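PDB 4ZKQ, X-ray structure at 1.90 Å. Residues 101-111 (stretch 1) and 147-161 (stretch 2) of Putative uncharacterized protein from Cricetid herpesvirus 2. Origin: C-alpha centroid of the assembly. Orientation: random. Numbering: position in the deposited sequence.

Stretch 1, residues 101-111: AVNESDLTVFG
Stretch 2 (147-161) LAVLRVPGPDGHLCI

How do the two backbones lie against each other? Strand 108-111 runs antiparallel to the strand that begins at Leu 147, with 165° between their directions and 4.8 Å between axes at closest approach. Thr 108 and Arg 151 form one hydrogen-bonded pair: Thr 108 N donates to Arg 151 O (3.0 Å), and Arg 151 N to Thr 108 O (2.9 Å). Two residues on, Phe 110 N reaches Val 149 O (3.0 Å), and Val 149 N reaches Phe 110 O (2.9 Å). Between them Val 109 faces Leu 150 without hydrogen bonds, their CA atoms 4.5 Å apart, against 5.3 Å for the CA atoms of Thr 108 and Arg 151. Here Val 109 CA also makes a CA-H...O contact with Val 149 O, at 3.1 Å.

What sets the Phe 110 side chain over its neighbor? Thr 108, Phe 110, Val 149 and Arg 151 share one face of the sheet. With chi1 at 56° (p) and chi2 at -83°, the Phe 110 ring leans across the cross-strand pair, so that Val 149 CB sits over its face, 3.6 Å from the ring centroid and 21° off the normal, a CH-pi contact. Val 149 is t (-177°). Arg 151 (chi1 -80°, chi2 t, chi3 p, chi4 81°) brings its CD to the ring's edge, near its plane, 4.2 Å from Phe 110 CE1; its guanidinium is hydrogen-bonded elsewhere in the structure.

What fills the other face? Val 109 (m) and Leu 150 (m, chi2 86°) meet there, Val 109 CG1 lying 3.8 Å from Leu 150 CG. Leu 107, just before the strand, has a CA-to-CB bond pointing sideways, but its t, p rotamer brings CD1 to 4.0 Å from CD1 of Ile 161 (m, t), an apolar contact.

How does the contact continue beyond the strands? Asn 103 leads into the 3-10 segment 104-106, and Asp 106 at its end (m, chi2 -41°) accepts at OD2 from Asn 103 N (2.9 Å), while Asp 106 N donates to Asn 103 O (2.9 Å). Asp 106 CB also packs 3.6 Å from Pro 153 CG. A water lies within hydrogen-bonding reach of three acceptors, its O 2.8 Å from Asp 106 O, 2.9 Å from Thr 108 OG1 (Thr 108 chi1 62°, p) and, for a weak bond, 3.3 Å from Arg 151 O; it can donate to two of them at a time, and so can link the stretches. Val 102 is extended and t, and its CA-to-CB bond points toward stretch 2: its CG1 lies 4.0 Å from CG2 of Val 152 (p), its CG2 4.0 Å from Gly 157 CA, and its CB 4.0 Å from SG of Cys 160 (m).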

# COMPACT_ATOMS: atom_id res chain seq x y z
N ALA A 101 -29.29 15.06 -6.99
CA ALA A 101 -28.93 16.48 -6.91
C ALA A 101 -27.86 16.71 -5.85
O ALA A 101 -28.16 17.16 -4.75
CB ALA A 101 -30.16 17.31 -6.60
N VAL A 102 -26.62 16.39 -6.20
CA VAL A 102 -25.50 16.58 -5.30
C VAL A 102 -24.46 17.43 -6.01
O VAL A 102 -24.12 17.18 -7.16
CB VAL A 102 -24.89 15.23 -4.85
CG1 VAL A 102 -23.66 15.45 -3.99
CG2 VAL A 102 -25.92 14.43 -4.08
N ASN A 103 -23.97 18.45 -5.30
CA ASN A 103 -22.97 19.35 -5.86
C ASN A 103 -21.57 18.84 -5.55
O ASN A 103 -21.37 18.14 -4.57
CB ASN A 103 -23.16 20.77 -5.29
CG ASN A 103 -24.49 21.38 -5.67
OD1 ASN A 103 -24.90 21.35 -6.83
ND2 ASN A 103 -25.18 21.96 -4.69
N GLU A 104 -20.62 19.20 -6.41
CA GLU A 104 -19.22 18.86 -6.18
C GLU A 104 -18.76 19.32 -4.80
O GLU A 104 -17.93 18.67 -4.16
CB GLU A 104 -18.33 19.49 -7.27
CG GLU A 104 -18.62 18.96 -8.67
CD GLU A 104 -17.76 19.61 -9.74
OE1 GLU A 104 -17.13 20.66 -9.48
OE2 GLU A 104 -17.71 19.05 -10.86
N SER A 105 -19.32 20.44 -4.34
CA SER A 105 -18.94 21.03 -3.06
C SER A 105 -19.46 20.24 -1.87
O SER A 105 -19.05 20.49 -0.74
CB SER A 105 -19.45 22.46 -2.98
OG SER A 105 -18.87 23.26 -4.00
N ASP A 106 -20.35 19.29 -2.12
CA ASP A 106 -20.86 18.43 -1.05
C ASP A 106 -19.89 17.29 -0.71
O ASP A 106 -20.05 16.62 0.31
CB ASP A 106 -22.21 17.84 -1.45
CG ASP A 106 -23.32 18.88 -1.47
OD1 ASP A 106 -23.35 19.73 -0.55
OD2 ASP A 106 -24.15 18.84 -2.39
N LEU A 107 -18.91 17.07 -1.58
CA LEU A 107 -17.91 16.03 -1.35
C LEU A 107 -16.73 16.58 -0.56
O LEU A 107 -16.16 17.61 -0.93
CB LEU A 107 -17.40 15.48 -2.69
CG LEU A 107 -16.18 14.54 -2.64
CD1 LEU A 107 -16.53 13.21 -1.99
CD2 LEU A 107 -15.62 14.34 -4.05
N THR A 108 -16.37 15.90 0.52
CA THR A 108 -15.12 16.20 1.21
C THR A 108 -14.28 14.94 1.39
O THR A 108 -14.79 13.82 1.37
CB THR A 108 -15.37 16.86 2.57
OG1 THR A 108 -16.09 15.95 3.42
CG2 THR A 108 -16.17 18.16 2.41
N VAL A 109 -12.98 15.14 1.57
CA VAL A 109 -12.08 14.04 1.83
C VAL A 109 -11.05 14.48 2.83
O VAL A 109 -10.77 15.67 2.96
CB VAL A 109 -11.36 13.55 0.54
CG1 VAL A 109 -12.35 13.24 -0.55
CG2 VAL A 109 -10.34 14.57 0.05
N PHE A 110 -10.49 13.52 3.56
CA PHE A 110 -9.32 13.80 4.36
C PHE A 110 -8.41 12.59 4.40
O PHE A 110 -8.77 11.49 4.00
CB PHE A 110 -9.70 14.25 5.78
CG PHE A 110 -10.58 13.29 6.53
CD1 PHE A 110 -11.96 13.30 6.34
CD2 PHE A 110 -10.05 12.41 7.46
CE1 PHE A 110 -12.77 12.43 7.04
CE2 PHE A 110 -10.87 11.54 8.16
CZ PHE A 110 -12.23 11.56 7.96
N GLY A 111 -7.19 12.82 4.87
CA GLY A 111 -6.21 11.77 4.97
C GLY A 111 -5.06 12.28 5.80
O GLY A 111 -5.15 13.36 6.37
N LEU A 147 -4.94 6.23 5.91
CA LEU A 147 -6.23 6.08 5.27
C LEU A 147 -6.65 7.34 4.55
O LEU A 147 -6.24 8.44 4.91
CB LEU A 147 -7.29 5.72 6.31
CG LEU A 147 -6.94 4.59 7.28
CD1 LEU A 147 -8.00 4.52 8.35
CD2 LEU A 147 -6.81 3.27 6.54
N ALA A 148 -7.46 7.15 3.52
CA ALA A 148 -8.16 8.24 2.88
C ALA A 148 -9.63 8.02 3.17
O ALA A 148 -10.12 6.90 3.07
CB ALA A 148 -7.90 8.28 1.40
N VAL A 149 -10.32 9.09 3.54
CA VAL A 149 -11.73 9.01 3.89
C VAL A 149 -12.50 9.95 2.98
O VAL A 149 -12.12 11.10 2.82
CB VAL A 149 -11.97 9.36 5.37
CG1 VAL A 149 -13.44 9.18 5.73
CG2 VAL A 149 -11.11 8.49 6.26
N LEU A 150 -13.55 9.43 2.36
CA LEU A 150 -14.40 10.22 1.50
C LEU A 150 -15.77 10.34 2.14
O LEU A 150 -16.28 9.36 2.70
CB LEU A 150 -14.53 9.61 0.11
CG LEU A 150 -13.23 9.51 -0.70
CD1 LEU A 150 -12.50 8.23 -0.35
CD2 LEU A 150 -13.56 9.56 -2.17
N ARG A 151 -16.36 11.53 2.06
CA ARG A 151 -17.68 11.76 2.64
C ARG A 151 -18.55 12.55 1.67
O ARG A 151 -18.10 13.50 1.03
CB ARG A 151 -17.56 12.49 3.98
CG ARG A 151 -17.22 11.53 5.11
CD ARG A 151 -16.96 12.22 6.43
NE ARG A 151 -18.13 12.91 6.96
CZ ARG A 151 -19.11 12.32 7.63
NH1 ARG A 151 -19.09 11.01 7.85
NH2 ARG A 151 -20.12 13.05 8.08
N VAL A 152 -19.80 12.11 1.55
CA VAL A 152 -20.75 12.73 0.63
C VAL A 152 -22.16 12.53 1.21
O VAL A 152 -22.44 11.50 1.83
CB VAL A 152 -20.59 12.13 -0.79
CG1 VAL A 152 -20.97 10.65 -0.81
CG2 VAL A 152 -21.39 12.92 -1.81
N PRO A 153 -23.06 13.52 1.03
CA PRO A 153 -24.30 13.47 1.81
C PRO A 153 -25.42 12.64 1.20
O PRO A 153 -25.20 11.85 0.28
CB PRO A 153 -24.73 14.95 1.87
CG PRO A 153 -23.74 15.72 1.03
CD PRO A 153 -23.00 14.73 0.20
N GLY A 154 -26.62 12.82 1.75
CA GLY A 154 -27.85 12.25 1.23
C GLY A 154 -27.81 10.74 1.19
O GLY A 154 -26.88 10.12 1.72
N PRO A 155 -28.84 10.13 0.56
CA PRO A 155 -28.83 8.69 0.29
C PRO A 155 -28.24 8.36 -1.08
O PRO A 155 -27.92 7.21 -1.33
CB PRO A 155 -30.33 8.32 0.34
CG PRO A 155 -31.09 9.63 0.52
CD PRO A 155 -30.13 10.73 0.20
N ASP A 156 -28.11 9.37 -1.94
CA ASP A 156 -27.70 9.16 -3.33
C ASP A 156 -26.31 9.72 -3.64
O ASP A 156 -25.84 9.60 -4.77
CB ASP A 156 -28.73 9.80 -4.27
CG ASP A 156 -30.08 9.12 -4.22
OD1 ASP A 156 -30.12 7.87 -4.15
OD2 ASP A 156 -31.11 9.83 -4.24
N GLY A 157 -25.67 10.32 -2.65
CA GLY A 157 -24.36 10.92 -2.84
C GLY A 157 -23.32 9.94 -3.37
O GLY A 157 -22.56 10.27 -4.28
N HIS A 158 -23.29 8.74 -2.81
CA HIS A 158 -22.34 7.72 -3.22
C HIS A 158 -22.40 7.41 -4.72
O HIS A 158 -21.42 6.97 -5.31
CB HIS A 158 -22.56 6.44 -2.42
CG HIS A 158 -23.81 5.71 -2.80
ND1 HIS A 158 -25.06 6.11 -2.37
CD2 HIS A 158 -24.01 4.61 -3.56
CE1 HIS A 158 -25.97 5.28 -2.86
NE2 HIS A 158 -25.36 4.37 -3.58
N LEU A 159 -23.57 7.64 -5.32
CA LEU A 159 -23.76 7.31 -6.73
C LEU A 159 -23.01 8.25 -7.67
O LEU A 159 -22.92 7.99 -8.86
CB LEU A 159 -25.25 7.35 -7.09
CG LEU A 159 -26.16 6.35 -6.38
CD1 LEU A 159 -27.61 6.60 -6.76
CD2 LEU A 159 -25.77 4.92 -6.71
N CYS A 160 -22.47 9.35 -7.13
CA CYS A 160 -21.73 10.30 -7.96
C CYS A 160 -20.25 9.90 -8.11
O CYS A 160 -19.56 10.41 -8.99
CB CYS A 160 -21.83 11.70 -7.37
SG CYS A 160 -23.54 12.30 -7.13
N ILE A 161 -19.78 8.99 -7.26
CA ILE A 161 -18.38 8.57 -7.32
C ILE A 161 -18.28 7.19 -7.97
O ILE A 161 -18.55 6.18 -7.34
CB ILE A 161 -17.75 8.54 -5.92
CG1 ILE A 161 -17.92 9.90 -5.24
CG2 ILE A 161 -16.26 8.19 -6.01
CD1 ILE A 161 -17.80 9.85 -3.74
O HOH W 1 -18.97 16.03 2.88